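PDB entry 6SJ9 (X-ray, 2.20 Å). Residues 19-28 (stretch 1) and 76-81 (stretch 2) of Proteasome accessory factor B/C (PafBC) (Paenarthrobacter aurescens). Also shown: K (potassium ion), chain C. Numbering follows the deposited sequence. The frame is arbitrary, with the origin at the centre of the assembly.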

# COMPACT_ATOMS: atom_id res chain seq x y z
N LYS A 19 -0.78 -31.23 -16.20
CA LYS A 19 -0.20 -31.06 -17.52
C LYS A 19 -0.85 -31.96 -18.55
O LYS A 19 -0.88 -31.62 -19.73
CB LYS A 19 1.31 -31.33 -17.47
CG LYS A 19 2.02 -30.59 -16.33
CD LYS A 19 3.53 -30.42 -16.59
CE LYS A 19 4.23 -29.76 -15.40
NZ LYS A 19 4.45 -30.73 -14.28
N VAL A 20 -1.44 -33.07 -18.11
CA VAL A 20 -2.05 -34.04 -19.02
C VAL A 20 -3.54 -33.77 -19.28
O VAL A 20 -4.05 -34.13 -20.34
CB VAL A 20 -1.81 -35.47 -18.51
CG1 VAL A 20 -0.30 -35.79 -18.62
CG2 VAL A 20 -2.33 -35.63 -17.06
N GLY A 21 -4.24 -33.18 -18.32
CA GLY A 21 -5.67 -32.99 -18.43
C GLY A 21 -6.40 -33.96 -17.52
O GLY A 21 -6.01 -35.12 -17.38
N LEU A 22 -7.44 -33.46 -16.86
CA LEU A 22 -8.19 -34.26 -15.92
C LEU A 22 -9.53 -34.63 -16.53
O LEU A 22 -10.23 -33.76 -17.06
CB LEU A 22 -8.43 -33.48 -14.62
CG LEU A 22 -7.20 -33.22 -13.77
CD1 LEU A 22 -7.57 -32.49 -12.49
CD2 LEU A 22 -6.49 -34.52 -13.51
N PRO A 23 -9.93 -35.89 -16.40
CA PRO A 23 -11.27 -36.30 -16.87
C PRO A 23 -12.33 -35.89 -15.86
O PRO A 23 -12.04 -35.63 -14.69
CB PRO A 23 -11.16 -37.82 -17.02
CG PRO A 23 -10.08 -38.21 -16.00
CD PRO A 23 -9.15 -37.01 -15.85
N ARG A 24 -13.58 -35.85 -16.33
CA ARG A 24 -14.67 -35.34 -15.49
C ARG A 24 -14.81 -36.10 -14.19
O ARG A 24 -15.16 -35.50 -13.16
CB ARG A 24 -16.01 -35.41 -16.22
CG ARG A 24 -17.12 -34.81 -15.39
CD ARG A 24 -18.51 -35.19 -15.85
NE ARG A 24 -18.98 -34.44 -17.01
CZ ARG A 24 -20.20 -34.57 -17.50
NH1 ARG A 24 -21.05 -35.42 -16.92
NH2 ARG A 24 -20.58 -33.86 -18.54
N ALA A 25 -14.56 -37.42 -14.21
CA ALA A 25 -14.69 -38.23 -13.00
C ALA A 25 -13.73 -37.77 -11.91
O ALA A 25 -14.10 -37.71 -10.74
CB ALA A 25 -14.47 -39.70 -13.34
N VAL A 26 -12.49 -37.47 -12.28
CA VAL A 26 -11.53 -37.01 -11.28
C VAL A 26 -11.92 -35.63 -10.75
O VAL A 26 -11.81 -35.37 -9.54
CB VAL A 26 -10.10 -37.02 -11.87
CG1 VAL A 26 -9.12 -36.49 -10.86
CG2 VAL A 26 -9.71 -38.43 -12.31
N LEU A 27 -12.36 -34.73 -11.63
CA LEU A 27 -12.76 -33.39 -11.18
C LEU A 27 -13.91 -33.46 -10.19
O LEU A 27 -13.95 -32.68 -9.23
CB LEU A 27 -13.16 -32.51 -12.37
CG LEU A 27 -12.02 -32.08 -13.28
CD1 LEU A 27 -12.52 -31.10 -14.35
CD2 LEU A 27 -10.95 -31.46 -12.43
N ARG A 28 -14.84 -34.39 -10.40
CA ARG A 28 -15.98 -34.47 -9.48
C ARG A 28 -15.51 -34.77 -8.07
O ARG A 28 -15.94 -34.12 -7.11
CB ARG A 28 -16.97 -35.54 -9.93
CG ARG A 28 -18.12 -35.67 -8.94
CD ARG A 28 -19.11 -36.76 -9.33
NE ARG A 28 -20.19 -36.88 -8.34
CZ ARG A 28 -21.17 -37.77 -8.40
NH1 ARG A 28 -21.21 -38.65 -9.39
NH2 ARG A 28 -22.10 -37.80 -7.45
N SER A 76 -15.26 -39.38 -21.95
CA SER A 76 -13.91 -39.66 -22.40
C SER A 76 -13.03 -38.41 -22.44
O SER A 76 -11.85 -38.51 -22.77
CB SER A 76 -13.95 -40.31 -23.79
OG SER A 76 -14.52 -39.44 -24.76
N ALA A 77 -13.57 -37.25 -22.08
CA ALA A 77 -12.85 -35.99 -22.24
C ALA A 77 -12.00 -35.68 -21.01
O ALA A 77 -12.34 -36.04 -19.88
CB ALA A 77 -13.83 -34.84 -22.49
N ARG A 78 -10.87 -35.03 -21.27
CA ARG A 78 -9.95 -34.52 -20.26
C ARG A 78 -9.85 -33.00 -20.42
O ARG A 78 -9.92 -32.47 -21.54
CB ARG A 78 -8.60 -35.23 -20.35
CG ARG A 78 -8.79 -36.75 -20.40
CD ARG A 78 -7.59 -37.49 -20.93
NE ARG A 78 -6.46 -37.37 -20.00
CZ ARG A 78 -6.17 -38.26 -19.04
NH1 ARG A 78 -6.93 -39.34 -18.87
NH2 ARG A 78 -5.13 -38.05 -18.25
N TYR A 79 -9.73 -32.28 -19.30
CA TYR A 79 -9.77 -30.82 -19.29
C TYR A 79 -8.53 -30.22 -18.64
O TYR A 79 -7.97 -30.80 -17.70
CB TYR A 79 -10.99 -30.29 -18.54
CG TYR A 79 -12.31 -30.80 -19.03
CD1 TYR A 79 -12.97 -30.19 -20.09
CD2 TYR A 79 -12.91 -31.90 -18.43
CE1 TYR A 79 -14.20 -30.65 -20.53
CE2 TYR A 79 -14.15 -32.38 -18.89
CZ TYR A 79 -14.79 -31.74 -19.93
OH TYR A 79 -16.01 -32.21 -20.39
N ARG A 80 -8.09 -29.07 -19.14
CA ARG A 80 -6.95 -28.38 -18.52
C ARG A 80 -6.96 -26.91 -18.90
O ARG A 80 -7.60 -26.49 -19.86
CB ARG A 80 -5.61 -29.00 -18.90
CG ARG A 80 -5.09 -28.58 -20.22
CD ARG A 80 -3.77 -29.29 -20.53
NE ARG A 80 -3.35 -28.98 -21.90
CZ ARG A 80 -2.22 -29.41 -22.46
NH1 ARG A 80 -1.37 -30.17 -21.77
NH2 ARG A 80 -1.95 -29.07 -23.72
N ILE A 81 -6.26 -26.14 -18.09
CA ILE A 81 -6.06 -24.72 -18.31
C ILE A 81 -4.56 -24.45 -18.31
O ILE A 81 -3.80 -25.03 -17.52
CB ILE A 81 -6.74 -23.89 -17.19
CG1 ILE A 81 -8.25 -24.06 -17.18
CG2 ILE A 81 -6.41 -22.42 -17.36
CD1 ILE A 81 -8.93 -23.30 -16.03
K K C . -1.89 -26.84 -16.94

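The two stretches meet in a short antiparallel backbone pairing, centred on L22 and Y79, which an arginine side chain extends on one flank and a small apolar contact on the other. L22 and Y79 form a hydrogen-bonded pair in which each residue both gives and receives: L22 N donates to Y79 O at 2.8 Å, and Y79 N donates to L22 O at 2.7 Å. Three CA-H...O contacts accompany this ladder, from G21 CA to Y79 O (3.3 Å), from R78 CA to L22 O (3.3 Å) and from P23 CA to A77 O (3.2 Å). P23 has no amide hydrogen to donate, yet it serves as the N-cap of the helix beginning at R24, and its carbonyl O accepts from L27 N at 3.2 Å.

G21 is buried, and its phi/psi of 106/139° would jam a CB against the preceding carbonyl oxygen. An ideal CB there would also lie just 3.3 Å from R78 CB, so glycine suits the site on both counts.

Beyond the ladder, R80 starts out sideways from CA to CB, but its extended chain brings the guanidinium back to stretch 1, where R80 NH1 donates to K19 O at 2.6 Å, near the guanidinium plane. R78 instead folds its side chain along stretch 1: P23 CD lies over one face of its guanidinium and V20 CG2 at the edge, with R78 NH2 3.9 Å from V20 CG2 and 3.2 Å from G21 O.

L22 and Y79 direct their side chains to the same face of the sheet. There the buried Y79 ring approaches the first helical turn, with L27 CD1 4.2 Å from Y79 CD2 and R24 N near the ring edge. Together the stretches bury 477 Å², to which R78 and Y79 contribute 84 Å² each.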